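Local structure of putative glucoamylase (Bacteroides caccae ATCC 43185, 4QT9) at residues K368-D377 / Y386-Q395. The protein is a putative glucoamylase, a hydrolase with an alpha/alpha toroid fold that probably releases glucose from alpha-linked glucans. Residues are numbered along the deposited sequence; the frame is centred on the assembly and turned at random.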
loop_
_atom_site.group_PDB
_atom_site.type_symbol
_atom_site.label_atom_id
_atom_site.label_comp_id
_atom_site.label_asym_id
_atom_site.label_seq_id
_atom_site.Cartn_x
_atom_site.Cartn_y
_atom_site.Cartn_z
ATOM N N LYS A 368 16.432 -12.147 -15.007
ATOM C CA LYS A 368 15.800 -13.143 -14.142
ATOM C C LYS A 368 14.994 -12.480 -12.980
ATOM O O LYS A 368 14.042 -13.102 -12.509
ATOM C CB LYS A 368 16.833 -14.171 -13.620
ATOM C CG LYS A 368 17.642 -13.740 -12.409
ATOM C CD LYS A 368 18.915 -14.538 -12.299
ATOM C CE LYS A 368 19.455 -14.499 -10.921
ATOM N NZ LYS A 368 20.805 -15.069 -10.841
ATOM N N VAL A 369 15.343 -11.239 -12.542
ATOM C CA VAL A 369 14.576 -10.555 -11.464
ATOM C C VAL A 369 13.998 -9.204 -11.955
ATOM O O VAL A 369 12.957 -8.788 -11.453
ATOM C CB VAL A 369 15.314 -10.375 -10.108
ATOM C CG1 VAL A 369 15.662 -11.716 -9.465
ATOM C CG2 VAL A 369 16.542 -9.484 -10.242
ATOM N N PHE A 370 14.653 -8.540 -12.938
ATOM C CA PHE A 370 14.174 -7.260 -13.442
ATOM C C PHE A 370 13.490 -7.465 -14.797
ATOM O O PHE A 370 14.160 -7.568 -15.821
ATOM C CB PHE A 370 15.319 -6.226 -13.507
ATOM C CG PHE A 370 14.855 -4.808 -13.782
ATOM C CD1 PHE A 370 14.045 -4.135 -12.871
ATOM C CD2 PHE A 370 15.256 -4.140 -14.934
ATOM C CE1 PHE A 370 13.632 -2.827 -13.113
ATOM C CE2 PHE A 370 14.836 -2.826 -15.179
ATOM C CZ PHE A 370 14.032 -2.178 -14.255
ATOM N N GLY A 371 12.168 -7.584 -14.775
ATOM C CA GLY A 371 11.382 -7.846 -15.979
ATOM C C GLY A 371 10.799 -6.637 -16.690
ATOM O O GLY A 371 11.221 -5.505 -16.431
ATOM N N PRO A 372 9.809 -6.854 -17.602
ATOM C CA PRO A 372 9.250 -5.721 -18.368
ATOM C C PRO A 372 8.538 -4.658 -17.524
ATOM O O PRO A 372 8.644 -3.485 -17.864
ATOM C CB PRO A 372 8.267 -6.389 -19.347
ATOM C CG PRO A 372 7.993 -7.736 -18.763
ATOM C CD PRO A 372 9.238 -8.139 -18.053
ATOM N N PHE A 373 7.844 -5.050 -16.428
ATOM C CA PHE A 373 7.118 -4.124 -15.545
ATOM C C PHE A 373 7.854 -3.878 -14.200
ATOM O O PHE A 373 7.219 -3.585 -13.186
ATOM C CB PHE A 373 5.683 -4.632 -15.282
ATOM C CG PHE A 373 4.777 -4.725 -16.491
ATOM C CD1 PHE A 373 5.069 -4.025 -17.659
ATOM C CD2 PHE A 373 3.610 -5.477 -16.447
ATOM C CE1 PHE A 373 4.232 -4.099 -18.766
ATOM C CE2 PHE A 373 2.772 -5.550 -17.556
ATOM C CZ PHE A 373 3.089 -4.859 -18.708
ATOM N N GLY A 374 9.183 -3.954 -14.242
ATOM C CA GLY A 374 10.063 -3.760 -13.096
ATOM C C GLY A 374 10.466 -5.071 -12.445
ATOM O O GLY A 374 10.400 -6.142 -13.062
ATOM N N PHE A 375 10.905 -4.990 -11.190
ATOM C CA PHE A 375 11.312 -6.166 -10.442
ATOM C C PHE A 375 10.157 -7.110 -10.229
ATOM O O PHE A 375 9.055 -6.677 -9.885
ATOM C CB PHE A 375 11.908 -5.773 -9.075
ATOM C CG PHE A 375 13.201 -5.009 -9.212
ATOM C CD1 PHE A 375 14.375 -5.660 -9.581
ATOM C CD2 PHE A 375 13.230 -3.626 -9.047
ATOM C CE1 PHE A 375 15.556 -4.943 -9.781
ATOM C CE2 PHE A 375 14.427 -2.920 -9.186
ATOM C CZ PHE A 375 15.585 -3.585 -9.535
ATOM N N TYR A 376 10.418 -8.403 -10.426
ATOM C CA TYR A 376 9.439 -9.454 -10.184
ATOM C C TYR A 376 9.142 -9.523 -8.683
ATOM O O TYR A 376 9.870 -8.935 -7.869
ATOM C CB TYR A 376 9.930 -10.788 -10.744
ATOM C CG TYR A 376 9.991 -10.800 -12.254
ATOM C CD1 TYR A 376 8.848 -10.560 -13.023
ATOM C CD2 TYR A 376 11.158 -11.169 -12.921
ATOM C CE1 TYR A 376 8.885 -10.617 -14.412
ATOM C CE2 TYR A 376 11.207 -11.221 -14.319
ATOM C CZ TYR A 376 10.067 -10.956 -15.054
ATOM O OH TYR A 376 10.106 -11.021 -16.418
ATOM N N ASP A 377 8.022 -10.161 -8.327
ATOM C CA ASP A 377 7.484 -10.163 -6.953
ATOM C C ASP A 377 8.431 -10.699 -5.849
ATOM O O ASP A 377 8.571 -10.091 -4.777
ATOM C CB ASP A 377 6.211 -10.994 -6.903
ATOM C CG ASP A 377 5.415 -10.645 -5.695
ATOM O OD1 ASP A 377 5.185 -9.442 -5.479
ATOM O OD2 ASP A 377 5.067 -11.570 -4.924
ATOM N N TYR A 386 12.772 -18.203 -9.648
ATOM C CA TYR A 386 12.697 -16.832 -10.195
ATOM C C TYR A 386 11.385 -16.629 -10.998
ATOM O O TYR A 386 11.413 -16.553 -12.229
ATOM C CB TYR A 386 13.943 -16.532 -11.055
ATOM C CG TYR A 386 15.239 -16.605 -10.272
ATOM C CD1 TYR A 386 15.682 -15.521 -9.523
ATOM C CD2 TYR A 386 16.046 -17.744 -10.317
ATOM C CE1 TYR A 386 16.864 -15.588 -8.776
ATOM C CE2 TYR A 386 17.244 -17.817 -9.588
ATOM C CZ TYR A 386 17.650 -16.729 -8.828
ATOM O OH TYR A 386 18.831 -16.748 -8.132
ATOM N N PRO A 387 10.222 -16.540 -10.305
ATOM C CA PRO A 387 8.953 -16.382 -11.028
ATOM C C PRO A 387 8.854 -15.064 -11.792
ATOM O O PRO A 387 9.246 -14.012 -11.305
ATOM C CB PRO A 387 7.891 -16.452 -9.920
ATOM C CG PRO A 387 8.613 -16.024 -8.684
ATOM C CD PRO A 387 9.998 -16.599 -8.846
ATOM N N GLN A 388 8.339 -15.133 -12.996
ATOM C CA GLN A 388 8.170 -13.949 -13.814
ATOM C C GLN A 388 6.745 -13.459 -13.571
ATOM O O GLN A 388 5.884 -13.504 -14.453
ATOM C CB GLN A 388 8.501 -14.271 -15.277
ATOM C CG GLN A 388 9.911 -14.868 -15.413
ATOM C CD GLN A 388 10.457 -14.758 -16.801
ATOM O OE1 GLN A 388 9.730 -14.867 -17.797
ATOM N NE2 GLN A 388 11.776 -14.605 -16.894
ATOM N N ARG A 389 6.484 -13.060 -12.295
ATOM C CA ARG A 389 5.156 -12.665 -11.821
ATOM C C ARG A 389 5.217 -11.399 -11.014
ATOM O O ARG A 389 6.223 -11.098 -10.363
ATOM C CB ARG A 389 4.516 -13.801 -10.985
ATOM C CG ARG A 389 4.242 -15.060 -11.836
ATOM C CD ARG A 389 3.882 -16.288 -11.043
ATOM N NE ARG A 389 3.403 -17.335 -11.944
ATOM C CZ ARG A 389 2.727 -18.419 -11.571
ATOM N NH1 ARG A 389 2.466 -18.640 -10.287
ATOM N NH2 ARG A 389 2.303 -19.290 -12.478
ATOM N N TYR A 390 4.136 -10.628 -11.112
ATOM C CA TYR A 390 3.933 -9.379 -10.398
ATOM C C TYR A 390 2.649 -9.375 -9.622
ATOM O O TYR A 390 1.698 -10.059 -10.004
ATOM C CB TYR A 390 3.861 -8.211 -11.372
ATOM C CG TYR A 390 5.086 -8.031 -12.230
ATOM C CD1 TYR A 390 6.217 -7.379 -11.738
ATOM C CD2 TYR A 390 5.100 -8.457 -13.552
ATOM C CE1 TYR A 390 7.331 -7.165 -12.542
ATOM C CE2 TYR A 390 6.214 -8.250 -14.365
ATOM C CZ TYR A 390 7.322 -7.587 -13.857
ATOM O OH TYR A 390 8.407 -7.333 -14.651
ATOM N N LEU A 391 2.604 -8.547 -8.555
ATOM C CA LEU A 391 1.410 -8.242 -7.764
ATOM C C LEU A 391 1.300 -6.746 -7.665
ATOM O O LEU A 391 2.294 -6.096 -7.311
ATOM C CB LEU A 391 1.447 -8.855 -6.342
ATOM C CG LEU A 391 1.428 -10.371 -6.228
ATOM C CD1 LEU A 391 1.720 -10.773 -4.797
ATOM C CD2 LEU A 391 0.074 -10.935 -6.672
ATOM N N ALA A 392 0.107 -6.189 -7.941
ATOM C CA ALA A 392 -0.165 -4.752 -7.821
ATOM C C ALA A 392 0.287 -4.173 -6.475
ATOM O O ALA A 392 0.928 -3.122 -6.467
ATOM C CB ALA A 392 -1.670 -4.471 -8.018
ATOM N N ILE A 393 -0.013 -4.857 -5.359
ATOM C CA ILE A 393 0.328 -4.374 -3.994
ATOM C C ILE A 393 1.849 -4.379 -3.721
ATOM O O ILE A 393 2.291 -3.758 -2.763
ATOM C CB ILE A 393 -0.457 -5.113 -2.864
ATOM C CG1 ILE A 393 -0.176 -6.631 -2.816
ATOM C CG2 ILE A 393 -1.980 -4.801 -2.935
ATOM C CD1 ILE A 393 -0.866 -7.359 -1.614
ATOM N N ASP A 394 2.642 -5.085 -4.522
ATOM C CA ASP A 394 4.082 -5.063 -4.308
ATOM C C ASP A 394 4.733 -4.044 -5.280
ATOM O O ASP A 394 5.617 -3.305 -4.861
ATOM C CB ASP A 394 4.692 -6.484 -4.382
ATOM C CG ASP A 394 4.250 -7.402 -3.212
ATOM O OD1 ASP A 394 3.698 -6.889 -2.225
ATOM O OD2 ASP A 394 4.439 -8.635 -3.302
ATOM N N GLN A 395 4.205 -3.902 -6.525
ATOM C CA GLN A 395 4.703 -2.930 -7.510
ATOM C C GLN A 395 4.341 -1.487 -7.146
ATOM O O GLN A 395 5.148 -0.583 -7.334
ATOM C CB GLN A 395 4.186 -3.259 -8.921
ATOM C CG GLN A 395 4.732 -4.593 -9.438
ATOM C CD GLN A 395 6.226 -4.732 -9.251
ATOM O OE1 GLN A 395 6.700 -5.468 -8.354
ATOM N NE2 GLN A 395 6.997 -4.028 -10.079
HETATM O O HOH W 1 11.906 -13.521 -10.025
HETATM O O HOH W 2 12.815 -14.981 -13.996
HETATM O O HOH W 3 9.667 -2.512 -9.574
HETATM O O HOH W 4 5.039 -8.040 -7.665
#
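The phenol of Y390 is pushed into the mouth of the 371-374 turn, and it illustrates how one tyrosine can tie a beta hairpin to a neighbouring strand. CB of F373 lies over one face of its ring, 3.9 Å from the Y390 ring centroid, while CD1 of Y376 sits above the opposite face, the two phenols inclined at 40°. At the rim, Y390 OH receives the N-H of F373 at 2.9 Å and donates to G374 O at 2.8 Å. G371 N reaches that same carbonyl from the opposite face of its plane, as part of the pairing of the hairpin strands. A phenylalanine in place of Y390 could still fill the slot but would probably leave the buried N-H of F373 without this acceptor and the turn less firmly held.

The Y376 ring lies between G371 N on one face and Q388 CA on the other, the latter 3.6 Å from the Y376 ring centroid. Farther out, the extended K368 chain runs across the Y386 ring, with CD over its centre. At the other end, D377 N donates to R389 O at 2.9 Å. With CG turned anti to the backbone N (chi1 -161°), the D377 carboxylate comes nearly coplanar with that of D394; D377 OD1 and D394 OD2 are 2.4 Å apart, and D377 OD2 takes a hydrogen bond from Y320 N of strand 318-321.

Strand 389-391 pairs antiparallel with strand 50-52, whose Y51 meets the F373 ring, then leads into helix 392-406, while helix 21-37 packs against F375 and Y390.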